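Local coordinates for DNA replication regulator protein HobA (Helicobacter pylori, PDB 2UVP) that is required for initiating DNA replication and increases the binding of the initiator DnaA to the origin region oriC, at residues A[53-58]-A[85-90]; A[59-64]-A[121-126]; A[69-74]-A[167-172]; A[114-119]-A[135-140]. One frame throughout, in Å; residues are numbered along the deposited sequence.

How the contacts relate
All four contacts build one alpha/beta unit around a parallel sheet ordered 88-90, 55-60, 116-121, 139-143, 152-153. Contacts 1 and 4, with centres about 10 Å apart, knit neighbouring strands and are joined where Leu-57 N probably bonds to Met-117 O (2.8 Å). Contact 2 continues strands 55-60 and 116-121 to their C-terminal ends, its centre about 18 Å from that of contact 1. Contact 3 belongs to the helix layer on one face: Ile-71, Phe-169 and Phe-172 pack on Trp-119 of contact 4. In the chain, contact 4 falls between the two segments of contact 3, while contact 1 closes before contact 4 opens. Sequence-distant pieces thus share one core.

Contact 1: residues A[53-58]-A[85-90]; sequences GGSLLV and LLSVID
CG2 of Val-58 stands anti to its carbonyl carbon, beside the backbone N, and CG1 of Val-88 stands anti to its own N (chi1 -176°); the side chains cross obliquely, with Val-58 CG2 3.7 Å from Val-88 CG1. In the alternate residues, Leu-57 and Ile-89 lie side by side and point the same way, their CD1 methyls also meeting. Leucine and valine suit the two faces here, which pack on helices 39-51 and 65-75 and on Tyr-113. The backbones run parallel, and Leu-56 is gripped at both ends: its N donates to Ser-87 O at 2.8 Å, and its O accepts from Ile-89 N. Val-58 N then binds Ile-89 O in a nearly straight bond (173°). Ser-87 brings its hydroxyl against the neighbouring strand, OG 3.1 Å from Ser-55 CB; this OG is buried and has no polar partner in the model, whereas Ser-55 OG bonds weakly to Asn-115 O. Gly-53, at positive phi, closes helix 39-51 with a Schellman motif just before the strand. Strand 55-60 is flanked by 88-90 and 116-121; Val-58 and Val-88 pack on helix 65-75, Leu-56 on helix 39-51, and Leu-57 and Ile-89 on Tyr-113.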
loop_
_atom_site.group_PDB
_atom_site.type_symbol
_atom_site.label_atom_id
_atom_site.label_comp_id
_atom_site.label_asym_id
_atom_site.label_seq_id
_atom_site.Cartn_x
_atom_site.Cartn_y
_atom_site.Cartn_z
ATOM N N GLY A 53 20.602 -17.027 10.380
ATOM C CA GLY A 53 19.181 -17.261 10.108
ATOM C C GLY A 53 18.260 -16.184 10.645
ATOM O O GLY A 53 17.017 -16.348 10.656
ATOM N N GLY A 54 18.849 -15.072 11.071
ATOM C CA GLY A 54 18.084 -13.951 11.627
ATOM C C GLY A 54 17.224 -13.214 10.602
ATOM O O GLY A 54 17.524 -13.203 9.414
ATOM N N SER A 55 16.152 -12.598 11.080
ATOM C CA SER A 55 15.287 -11.758 10.254
ATOM C C SER A 55 15.610 -10.275 10.473
ATOM O O SER A 55 16.085 -9.871 11.546
ATOM C CB SER A 55 13.794 -12.049 10.562
ATOM O OG SER A 55 13.517 -11.840 11.932
ATOM N N LEU A 56 15.383 -9.453 9.449
ATOM C CA LEU A 56 15.560 -8.008 9.582
ATOM C C LEU A 56 14.204 -7.336 9.493
ATOM O O LEU A 56 13.483 -7.493 8.495
ATOM C CB LEU A 56 16.485 -7.450 8.487
ATOM C CG LEU A 56 17.934 -7.926 8.525
ATOM C CD1 LEU A 56 18.615 -7.494 7.242
ATOM C CD2 LEU A 56 18.634 -7.338 9.744
ATOM N N LEU A 57 13.838 -6.622 10.552
ATOM C CA LEU A 57 12.551 -5.934 10.582
ATOM C C LEU A 57 12.885 -4.478 10.338
ATOM O O LEU A 57 13.445 -3.803 11.214
ATOM C CB LEU A 57 11.851 -6.123 11.938
ATOM C CG LEU A 57 11.020 -7.416 12.108
ATOM C CD1 LEU A 57 11.815 -8.668 11.878
ATOM C CD2 LEU A 57 10.386 -7.388 13.520
ATOM N N VAL A 58 12.537 -3.994 9.153
ATOM C CA VAL A 58 13.041 -2.707 8.686
ATOM C C VAL A 58 11.986 -1.626 8.859
ATOM O O VAL A 58 10.822 -1.780 8.451
ATOM C CB VAL A 58 13.492 -2.774 7.181
ATOM C CG1 VAL A 58 14.261 -1.503 6.807
ATOM C CG2 VAL A 58 14.405 -3.981 6.924
ATOM N N LEU A 85 16.789 -16.006 -0.850
ATOM C CA LEU A 85 15.676 -15.177 -0.426
ATOM C C LEU A 85 15.962 -14.701 0.992
ATOM O O LEU A 85 15.935 -15.497 1.943
ATOM C CB LEU A 85 14.369 -15.970 -0.457
ATOM C CG LEU A 85 13.091 -15.227 -0.037
ATOM C CD1 LEU A 85 12.773 -14.042 -0.964
ATOM C CD2 LEU A 85 11.922 -16.211 -0.006
ATOM N N LEU A 86 16.201 -13.409 1.165
ATOM C CA LEU A 86 16.636 -12.941 2.493
ATOM C C LEU A 86 15.466 -12.642 3.400
ATOM O O LEU A 86 14.409 -12.245 2.934
ATOM C CB LEU A 86 17.557 -11.728 2.389
ATOM C CG LEU A 86 18.852 -11.953 1.626
ATOM C CD1 LEU A 86 19.398 -10.574 1.299
ATOM C CD2 LEU A 86 19.838 -12.747 2.495
ATOM N N SER A 87 15.655 -12.887 4.700
ATOM C CA SER A 87 14.576 -12.729 5.653
ATOM C C SER A 87 14.428 -11.245 6.060
ATOM O O SER A 87 15.003 -10.798 7.053
ATOM C CB SER A 87 14.824 -13.619 6.871
ATOM O OG SER A 87 13.763 -13.477 7.793
ATOM N N VAL A 88 13.646 -10.496 5.275
ATOM C CA VAL A 88 13.519 -9.048 5.420
ATOM C C VAL A 88 12.033 -8.725 5.467
ATOM O O VAL A 88 11.245 -9.221 4.646
ATOM C CB VAL A 88 14.174 -8.294 4.227
ATOM C CG1 VAL A 88 14.133 -6.748 4.440
ATOM C CG2 VAL A 88 15.610 -8.765 3.977
ATOM N N ILE A 89 11.650 -7.913 6.442
ATOM C CA ILE A 89 10.256 -7.592 6.689
ATOM C C ILE A 89 10.085 -6.080 6.760
ATOM O O ILE A 89 10.923 -5.385 7.350
ATOM C CB ILE A 89 9.792 -8.219 8.023
ATOM C CG1 ILE A 89 9.752 -9.760 7.921
ATOM C CG2 ILE A 89 8.458 -7.649 8.496
ATOM C CD1 ILE A 89 10.763 -10.387 8.759
ATOM N N ASP A 90 9.007 -5.580 6.144
ATOM C CA ASP A 90 8.609 -4.186 6.258
ATOM C C ASP A 90 7.910 -3.995 7.611
ATOM O O ASP A 90 6.732 -4.326 7.781
ATOM C CB ASP A 90 7.695 -3.791 5.089
ATOM C CG ASP A 90 7.225 -2.339 5.159
ATOM O OD1 ASP A 90 7.327 -1.699 6.232
ATOM O OD2 ASP A 90 6.717 -1.859 4.114
#

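Contact 2: residues A[59-64]-A[121-126]; sequences SADSSR and VGKIEN
Asp-61 lays its carboxylate against the bare CA of Gly-122, with OD2 3.4 Å from that atom. Gly-122 suits the place because its phi is positive and it has no CB to crowd this oxygen. The same OD2 takes the backbone N-H of Lys-123 on its anti side at 2.8 Å, while Arg-64 NH2 approaches on the syn side from the opposite face of the carboxylate plane. Arg-64 grips side-on, its NE donating to Asp-61 OD1 at 2.9 Å, so that two nitrogens hold the two oxygens and fix the group's rotation. The CG of Asp-61 sits between its own backbone N and carbonyl carbon (chi1 71°), which puts CG on the side of Gly-122 and Lys-123. These donors would be expected to keep Asp-61 ionised. Glu-125 reaches back with a chain extended beyond CG, and its OE1 accepts from Ser-62 N at 2.8 Å, a charged end suited to a solvent-exposed residue. Lys-123 NZ lies near Glu-125 OE2 in a long salt bridge of 3.8 Å, and a water links it to Ser-63 OG. The strands end in parallel pairing: Val-121 N donates to Ser-59 O, Asp-61 N to Val-121 O. Ala-60 and Val-121 pack on helix 65-75, which starts just after Arg-64, and Val-121 and Arg-64 also meet helix 161-180. The other segment leads into helix 127-133, where Asn-126 OD1 caps Leu-129 N.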
loop_
_atom_site.group_PDB
_atom_site.type_symbol
_atom_site.label_atom_id
_atom_site.label_comp_id
_atom_site.label_asym_id
_atom_site.label_seq_id
_atom_site.Cartn_x
_atom_site.Cartn_y
_atom_site.Cartn_z
ATOM N N SER A 59 12.391 -0.507 9.458
ATOM C CA SER A 59 11.504 0.632 9.626
ATOM C C SER A 59 12.248 1.921 9.252
ATOM O O SER A 59 13.494 1.943 9.224
ATOM C CB SER A 59 10.997 0.727 11.078
ATOM O OG SER A 59 12.067 0.820 12.000
ATOM N N ALA A 60 11.485 2.980 8.996
ATOM C CA ALA A 60 12.068 4.305 8.647
ATOM C C ALA A 60 11.103 5.390 9.031
ATOM O O ALA A 60 9.879 5.168 9.065
ATOM C CB ALA A 60 12.366 4.390 7.162
ATOM N N ASP A 61 11.635 6.590 9.259
ATOM C CA ASP A 61 10.787 7.746 9.523
ATOM C C ASP A 61 9.953 8.145 8.293
ATOM O O ASP A 61 10.154 7.613 7.192
ATOM C CB ASP A 61 11.621 8.909 10.129
ATOM C CG ASP A 61 12.571 9.571 9.131
ATOM O OD1 ASP A 61 12.386 9.461 7.900
ATOM O OD2 ASP A 61 13.508 10.257 9.595
ATOM N N SER A 62 8.990 9.047 8.490
ATOM C CA SER A 62 8.071 9.413 7.416
ATOM C C SER A 62 8.822 9.850 6.140
ATOM O O SER A 62 8.516 9.374 5.036
ATOM C CB SER A 62 7.049 10.477 7.893
ATOM O OG SER A 62 7.671 11.491 8.680
ATOM N N SER A 63 9.844 10.688 6.289
ATOM C CA SER A 63 10.534 11.227 5.116
ATOM C C SER A 63 11.332 10.152 4.374
ATOM O O SER A 63 11.723 10.354 3.211
ATOM C CB SER A 63 11.422 12.401 5.527
ATOM O OG SER A 63 10.565 13.492 5.878
ATOM N N ARG A 64 11.578 9.025 5.048
ATOM C CA ARG A 64 12.438 7.978 4.469
ATOM C C ARG A 64 11.696 6.721 4.032
ATOM O O ARG A 64 12.327 5.669 3.790
ATOM C CB ARG A 64 13.585 7.632 5.425
ATOM C CG ARG A 64 14.929 8.314 5.067
ATOM C CD ARG A 64 14.773 9.815 4.881
ATOM N NE ARG A 64 14.475 10.461 6.157
ATOM C CZ ARG A 64 14.767 11.729 6.452
ATOM N NH1 ARG A 64 15.373 12.512 5.559
ATOM N NH2 ARG A 64 14.455 12.206 7.648
ATOM N N VAL A 121 15.854 3.437 10.199
ATOM C CA VAL A 121 16.505 4.594 9.580
ATOM C C VAL A 121 15.764 5.884 9.864
ATOM O O VAL A 121 14.600 6.049 9.487
ATOM C CB VAL A 121 16.616 4.424 8.048
ATOM C CG1 VAL A 121 17.389 5.605 7.451
ATOM C CG2 VAL A 121 17.290 3.088 7.735
ATOM N N GLY A 122 16.457 6.819 10.516
ATOM C CA GLY A 122 15.979 8.177 10.620
ATOM C C GLY A 122 15.440 8.499 12.001
ATOM O O GLY A 122 15.827 7.867 13.002
ATOM N N LYS A 123 14.553 9.480 12.032
ATOM C CA LYS A 123 13.922 9.936 13.282
ATOM C C LYS A 123 13.090 8.829 13.895
ATOM O O LYS A 123 12.492 8.011 13.165
ATOM C CB LYS A 123 13.019 11.127 13.006
ATOM C CG LYS A 123 13.755 12.361 12.529
ATOM C CD LYS A 123 12.832 13.578 12.451
ATOM C CE LYS A 123 11.767 13.416 11.374
ATOM N NZ LYS A 123 11.071 14.704 11.035
ATOM N N ILE A 124 13.032 8.833 15.226
ATOM C CA ILE A 124 12.155 7.927 15.967
ATOM C C ILE A 124 10.912 8.748 16.343
ATOM O O ILE A 124 10.943 9.559 17.281
ATOM C CB ILE A 124 12.865 7.321 17.195
ATOM C CG1 ILE A 124 14.113 6.548 16.743
ATOM C CG2 ILE A 124 11.892 6.416 17.968
ATOM C CD1 ILE A 124 15.074 6.115 17.842
ATOM N N GLU A 125 9.837 8.552 15.587
ATOM C CA GLU A 125 8.721 9.496 15.596
ATOM C C GLU A 125 7.653 9.243 16.666
ATOM O O GLU A 125 6.734 10.047 16.823
ATOM C CB GLU A 125 8.146 9.689 14.178
ATOM C CG GLU A 125 9.171 10.436 13.259
ATOM C CD GLU A 125 8.763 10.547 11.802
ATOM O OE1 GLU A 125 8.484 9.503 11.175
ATOM O OE2 GLU A 125 8.757 11.681 11.267
ATOM N N ASN A 126 7.782 8.151 17.413
ATOM C CA ASN A 126 6.945 7.984 18.602
ATOM C C ASN A 126 7.608 7.177 19.709
ATOM O O ASN A 126 8.590 6.452 19.482
ATOM C CB ASN A 126 5.541 7.450 18.248
ATOM C CG ASN A 126 5.515 5.947 18.011
ATOM O OD1 ASN A 126 6.491 5.358 17.555
ATOM N ND2 ASN A 126 4.382 5.323 18.322
HETATM O O HOH W 1 11.652 14.767 8.447
#

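Contact 3: residues A[69-74]-A[167-172]; sequences NYILSN and QLFKLF
Ile-71 and Phe-169 mark the nearest backbone approach of two helices running in roughly the same direction, their CA atoms 7.4 Å apart. The short axes pass at 11.4 Å and cross at -26°, a wide spacing that long side chains must bridge. Phe-169 does most of this. Its CG is anti to the backbone N (chi1 180°), and its ring is met by three residues of the other helix. Tyr-70 presents its edge to the face of that ring in an offset edge-to-face pair with centroids 5.3 Å apart and planes at 79°; its CE2 comes to 3.6 Å from Phe-169 CD2. Ile-71 brings CG1 obliquely to Phe-169 CD1 at 3.9 Å, and Asn-74 sets its CB 3.3 Å from Phe-169 CE2, one turn along from Tyr-70. Phenylalanine suits the place: its long flat side chain spans the gap. At the margin Lys-170 crosses Tyr-70 at about a right angle, its CE 3.4 Å from Tyr-70 OH. The polar ends of both find acidic partners on another chain, Lys-170 NZ by charge pairing and Tyr-70 OH by a hydrogen bond, so the pair also serves the interface of the assembly. Phe-169 packs further on Phe-67 and Leu-75 of helix 65-75, Leu-72 rests on strand 88-90, and Leu-171 and Phe-172 lean on helix 39-51.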
loop_
_atom_site.group_PDB
_atom_site.type_symbol
_atom_site.label_atom_id
_atom_site.label_comp_id
_atom_site.label_asym_id
_atom_site.label_seq_id
_atom_site.Cartn_x
_atom_site.Cartn_y
_atom_site.Cartn_z
ATOM N N ASN A 69 11.502 1.337 1.114
ATOM C CA ASN A 69 11.163 0.668 -0.140
ATOM C C ASN A 69 12.421 0.217 -0.889
ATOM O O ASN A 69 12.504 -0.929 -1.376
ATOM C CB ASN A 69 10.305 1.643 -0.963
ATOM C CG ASN A 69 9.764 1.046 -2.247
ATOM O OD1 ASN A 69 10.418 0.262 -2.918
ATOM N ND2 ASN A 69 8.546 1.469 -2.617
ATOM N N TYR A 70 13.406 1.105 -0.946
ATOM C CA TYR A 70 14.688 0.807 -1.596
ATOM C C TYR A 70 15.374 -0.389 -0.942
ATOM O O TYR A 70 15.861 -1.272 -1.639
ATOM C CB TYR A 70 15.576 2.027 -1.475
ATOM C CG TYR A 70 16.894 1.918 -2.217
ATOM C CD1 TYR A 70 16.977 2.200 -3.571
ATOM C CD2 TYR A 70 18.064 1.561 -1.534
ATOM C CE1 TYR A 70 18.210 2.122 -4.252
ATOM C CE2 TYR A 70 19.300 1.478 -2.202
ATOM C CZ TYR A 70 19.359 1.771 -3.555
ATOM O OH TYR A 70 20.549 1.716 -4.260
ATOM N N ILE A 71 15.392 -0.428 0.383
ATOM C CA ILE A 71 16.027 -1.563 1.087
ATOM C C ILE A 71 15.344 -2.886 0.709
ATOM O O ILE A 71 15.994 -3.865 0.333
ATOM C CB ILE A 71 16.016 -1.320 2.608
ATOM C CG1 ILE A 71 16.996 -0.184 2.960
ATOM C CG2 ILE A 71 16.372 -2.602 3.380
ATOM C CD1 ILE A 71 16.851 0.316 4.401
ATOM N N LEU A 72 14.022 -2.913 0.827
ATOM C CA LEU A 72 13.267 -4.121 0.531
ATOM C C LEU A 72 13.466 -4.589 -0.913
ATOM O O LEU A 72 13.706 -5.773 -1.157
ATOM C CB LEU A 72 11.784 -3.886 0.810
ATOM C CG LEU A 72 11.231 -3.934 2.245
ATOM C CD1 LEU A 72 12.228 -3.747 3.350
ATOM C CD2 LEU A 72 10.094 -2.910 2.362
ATOM N N SER A 73 13.387 -3.671 -1.874
ATOM C CA SER A 73 13.472 -4.088 -3.271
ATOM C C SER A 73 14.881 -4.464 -3.672
ATOM O O SER A 73 15.060 -5.311 -4.549
ATOM C CB SER A 73 12.937 -3.030 -4.254
ATOM O OG SER A 73 13.619 -1.812 -4.123
ATOM N N ASN A 74 15.879 -3.837 -3.065
ATOM C CA ASN A 74 17.253 -4.218 -3.382
ATOM C C ASN A 74 17.673 -5.531 -2.739
ATOM O O ASN A 74 18.399 -6.326 -3.363
ATOM C CB ASN A 74 18.277 -3.123 -3.051
ATOM C CG ASN A 74 18.262 -1.995 -4.060
ATOM O OD1 ASN A 74 17.353 -1.161 -4.076
ATOM N ND2 ASN A 74 19.262 -1.972 -4.921
ATOM N N GLN A 167 24.574 5.186 -0.490
ATOM C CA GLN A 167 25.958 4.764 -0.450
ATOM C C GLN A 167 26.155 3.746 0.690
ATOM O O GLN A 167 26.826 2.711 0.520
ATOM C CB GLN A 167 26.845 5.986 -0.272
ATOM C CG GLN A 167 28.306 5.634 -0.456
ATOM C CD GLN A 167 29.218 6.818 -0.192
ATOM O OE1 GLN A 167 28.777 7.970 -0.173
ATOM N NE2 GLN A 167 30.489 6.523 0.082
ATOM N N LEU A 168 25.543 4.019 1.840
ATOM C CA LEU A 168 25.636 3.071 2.972
ATOM C C LEU A 168 24.917 1.759 2.657
ATOM O O LEU A 168 25.386 0.677 3.027
ATOM C CB LEU A 168 25.057 3.679 4.243
ATOM C CG LEU A 168 25.886 4.839 4.822
ATOM C CD1 LEU A 168 25.012 5.580 5.817
ATOM C CD2 LEU A 168 27.246 4.340 5.447
ATOM N N PHE A 169 23.768 1.844 1.987
ATOM C CA PHE A 169 23.125 0.604 1.597
ATOM C C PHE A 169 24.007 -0.222 0.684
ATOM O O PHE A 169 24.142 -1.434 0.841
ATOM C CB PHE A 169 21.782 0.821 0.886
ATOM C CG PHE A 169 21.168 -0.478 0.496
ATOM C CD1 PHE A 169 20.467 -1.208 1.445
ATOM C CD2 PHE A 169 21.388 -1.025 -0.771
ATOM C CE1 PHE A 169 19.929 -2.477 1.128
ATOM C CE2 PHE A 169 20.865 -2.298 -1.108
ATOM C CZ PHE A 169 20.130 -3.019 -0.141
ATOM N N LYS A 170 24.596 0.436 -0.299
ATOM C CA LYS A 170 25.407 -0.254 -1.283
ATOM C C LYS A 170 26.638 -0.859 -0.599
ATOM O O LYS A 170 27.083 -1.956 -0.972
ATOM C CB LYS A 170 25.784 0.690 -2.411
ATOM C CG LYS A 170 24.573 0.988 -3.357
ATOM C CD LYS A 170 24.887 2.139 -4.294
ATOM C CE LYS A 170 23.673 2.501 -5.210
ATOM N NZ LYS A 170 23.175 1.300 -6.002
ATOM N N LEU A 171 27.150 -0.168 0.419
ATOM C CA LEU A 171 28.247 -0.717 1.211
ATOM C C LEU A 171 27.772 -1.985 1.944
ATOM O O LEU A 171 28.443 -3.039 1.888
ATOM C CB LEU A 171 28.740 0.311 2.230
ATOM C CG LEU A 171 29.809 -0.172 3.203
ATOM C CD1 LEU A 171 31.096 -0.555 2.457
ATOM C CD2 LEU A 171 30.076 0.944 4.240
ATOM N N PHE A 172 26.618 -1.886 2.613
ATOM C CA PHE A 172 26.047 -3.019 3.305
ATOM C C PHE A 172 25.828 -4.222 2.392
ATOM O O PHE A 172 26.250 -5.333 2.725
ATOM C CB PHE A 172 24.733 -2.651 4.017
ATOM C CG PHE A 172 24.039 -3.839 4.584
ATOM C CD1 PHE A 172 24.490 -4.413 5.764
ATOM C CD2 PHE A 172 22.982 -4.444 3.898
ATOM C CE1 PHE A 172 23.879 -5.558 6.290
ATOM C CE2 PHE A 172 22.358 -5.593 4.418
ATOM C CZ PHE A 172 22.807 -6.138 5.636
#

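Contact 4: residues A[114-119]-A[135-140]; sequences QNPMFW and SKIPSF
Phe-118 has both backbone polar atoms engaged by the neighbouring strand: its N donates to Pro-138 O at 3.0 Å, and its O accepts from Phe-140 N at 2.7 Å. Each of these oxygens also receives a CA-H, Pro-138 O from Met-117 and Phe-118 O from Ser-139. Pro-138 suits the start of the pairing, since proline has no N-H to satisfy while its O still accepts from Phe-118 N, and its CB packs on Met-117 CE at 3.7 Å. The backbone N and O of Met-117 are satisfied on the other side, by Ser-55 and Leu-57. Ser-135 OG is bonded to Ile-132 O and receives Ile-137 N in a weak bond of 3.4 Å. Apolar groups fill the rest. Ile-137 has CG2 anti to its backbone N and brings it to Phe-118 CE2 at 3.5 Å, on the face lined by helices 102-112 and 127-133. On the opposite face Phe-140 points the same way as Trp-119 and puts its edge to the indole face, with CD1 3.6 Å from Trp-119 CD2 and planes at 51°. Broad aromatics suit this sheet face, where helix 39-51 and Phe-172 close over them. Strand 116-121, helix 127-133 and strand 139-143 form a beta-alpha-beta crossover in a three-layer alpha/beta/alpha sandwich with strand order 2-1-3-4-5, consistent with the SIS clan.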
loop_
_atom_site.group_PDB
_atom_site.type_symbol
_atom_site.label_atom_id
_atom_site.label_comp_id
_atom_site.label_asym_id
_atom_site.label_seq_id
_atom_site.Cartn_x
_atom_site.Cartn_y
_atom_site.Cartn_z
ATOM N N GLN A 114 11.455 -15.937 15.080
ATOM C CA GLN A 114 12.470 -16.769 15.713
ATOM C C GLN A 114 13.654 -15.936 16.207
ATOM O O GLN A 114 14.179 -16.185 17.307
ATOM C CB GLN A 114 12.959 -17.848 14.760
ATOM C CG GLN A 114 11.965 -18.985 14.519
ATOM C CD GLN A 114 12.629 -20.178 13.860
ATOM O OE1 GLN A 114 12.036 -20.852 13.012
ATOM N NE2 GLN A 114 13.878 -20.439 14.236
ATOM N N ASN A 115 14.076 -14.954 15.409
ATOM C CA ASN A 115 15.326 -14.237 15.710
ATOM C C ASN A 115 15.340 -12.882 14.992
ATOM O O ASN A 115 16.074 -12.720 14.027
ATOM C CB ASN A 115 16.514 -15.116 15.271
ATOM C CG ASN A 115 17.880 -14.526 15.627
ATOM O OD1 ASN A 115 18.004 -13.656 16.487
ATOM N ND2 ASN A 115 18.910 -15.019 14.959
ATOM N N PRO A 116 14.536 -11.913 15.473
ATOM C CA PRO A 116 14.460 -10.634 14.760
ATOM C C PRO A 116 15.593 -9.675 15.119
ATOM O O PRO A 116 16.153 -9.757 16.206
ATOM C CB PRO A 116 13.136 -10.056 15.248
ATOM C CG PRO A 116 13.087 -10.528 16.706
ATOM C CD PRO A 116 13.649 -11.927 16.657
ATOM N N MET A 117 15.901 -8.769 14.193
ATOM C CA MET A 117 16.784 -7.640 14.457
ATOM C C MET A 117 16.095 -6.438 13.833
ATOM O O MET A 117 15.597 -6.541 12.703
ATOM C CB MET A 117 18.173 -7.857 13.833
ATOM C CG MET A 117 19.027 -6.590 13.817
ATOM S SD MET A 117 20.641 -6.777 13.028
ATOM C CE MET A 117 21.566 -7.558 14.342
ATOM N N PHE A 118 16.030 -5.331 14.573
ATOM C CA PHE A 118 15.389 -4.116 14.081
ATOM C C PHE A 118 16.389 -3.284 13.317
ATOM O O PHE A 118 17.455 -2.961 13.844
ATOM C CB PHE A 118 14.836 -3.272 15.219
ATOM C CG PHE A 118 13.716 -3.923 15.960
ATOM C CD1 PHE A 118 12.467 -4.081 15.367
ATOM C CD2 PHE A 118 13.908 -4.359 17.260
ATOM C CE1 PHE A 118 11.412 -4.685 16.069
ATOM C CE2 PHE A 118 12.863 -4.970 17.974
ATOM C CZ PHE A 118 11.618 -5.132 17.380
ATOM N N TRP A 119 16.051 -2.926 12.089
ATOM C CA TRP A 119 16.905 -2.014 11.313
ATOM C C TRP A 119 16.093 -0.768 11.107
ATOM O O TRP A 119 15.076 -0.788 10.399
ATOM C CB TRP A 119 17.243 -2.641 9.973
ATOM C CG TRP A 119 18.089 -1.827 9.035
ATOM C CD1 TRP A 119 18.529 -0.524 9.185
ATOM C CD2 TRP A 119 18.580 -2.274 7.774
ATOM N NE1 TRP A 119 19.272 -0.152 8.080
ATOM C CE2 TRP A 119 19.306 -1.202 7.197
ATOM C CE3 TRP A 119 18.458 -3.472 7.064
ATOM C CZ2 TRP A 119 19.945 -1.317 5.961
ATOM C CZ3 TRP A 119 19.087 -3.594 5.844
ATOM C CH2 TRP A 119 19.829 -2.510 5.297
ATOM N N SER A 135 14.969 -1.893 23.539
ATOM C CA SER A 135 14.836 -3.242 24.086
ATOM C C SER A 135 16.083 -4.120 23.910
ATOM O O SER A 135 17.100 -3.671 23.381
ATOM C CB SER A 135 13.597 -3.934 23.503
ATOM O OG SER A 135 13.833 -4.399 22.184
ATOM N N LYS A 136 15.984 -5.365 24.374
ATOM C CA LYS A 136 17.060 -6.351 24.316
ATOM C C LYS A 136 17.297 -6.837 22.888
ATOM O O LYS A 136 18.377 -7.344 22.572
ATOM C CB LYS A 136 16.731 -7.582 25.193
ATOM C CG LYS A 136 15.674 -7.356 26.288
ATOM C CD LYS A 136 14.239 -7.516 25.738
ATOM C CE LYS A 136 13.249 -6.599 26.456
ATOM N NZ LYS A 136 13.691 -5.174 26.471
ATOM N N ILE A 137 16.283 -6.705 22.032
ATOM C CA ILE A 137 16.359 -7.255 20.681
ATOM C C ILE A 137 17.512 -6.558 19.945
ATOM O O ILE A 137 17.702 -5.356 20.102
ATOM C CB ILE A 137 15.009 -7.135 19.900
ATOM C CG1 ILE A 137 13.947 -8.079 20.483
ATOM C CG2 ILE A 137 15.174 -7.538 18.426
ATOM C CD1 ILE A 137 13.180 -7.535 21.659
ATOM N N PRO A 138 18.309 -7.326 19.188
ATOM C CA PRO A 138 19.391 -6.763 18.390
ATOM C C PRO A 138 18.876 -5.697 17.427
ATOM O O PRO A 138 17.708 -5.741 17.021
ATOM C CB PRO A 138 19.916 -7.974 17.622
ATOM C CG PRO A 138 19.546 -9.150 18.463
ATOM C CD PRO A 138 18.237 -8.796 19.063
ATOM N N SER A 139 19.729 -4.723 17.098
ATOM C CA SER A 139 19.334 -3.657 16.181
ATOM C C SER A 139 20.485 -3.133 15.310
ATOM O O SER A 139 21.665 -3.313 15.626
ATOM C CB SER A 139 18.641 -2.520 16.932
ATOM O OG SER A 139 19.519 -1.925 17.867
ATOM N N PHE A 140 20.117 -2.518 14.194
ATOM C CA PHE A 140 21.053 -1.900 13.259
ATOM C C PHE A 140 20.439 -0.539 13.051
ATOM O O PHE A 140 19.479 -0.390 12.283
ATOM C CB PHE A 140 21.004 -2.723 11.970
ATOM C CG PHE A 140 22.002 -2.335 10.891
ATOM C CD1 PHE A 140 21.661 -2.569 9.551
ATOM C CD2 PHE A 140 23.283 -1.858 11.182
ATOM C CE1 PHE A 140 22.569 -2.299 8.498
ATOM C CE2 PHE A 140 24.197 -1.588 10.145
ATOM C CZ PHE A 140 23.832 -1.801 8.799
#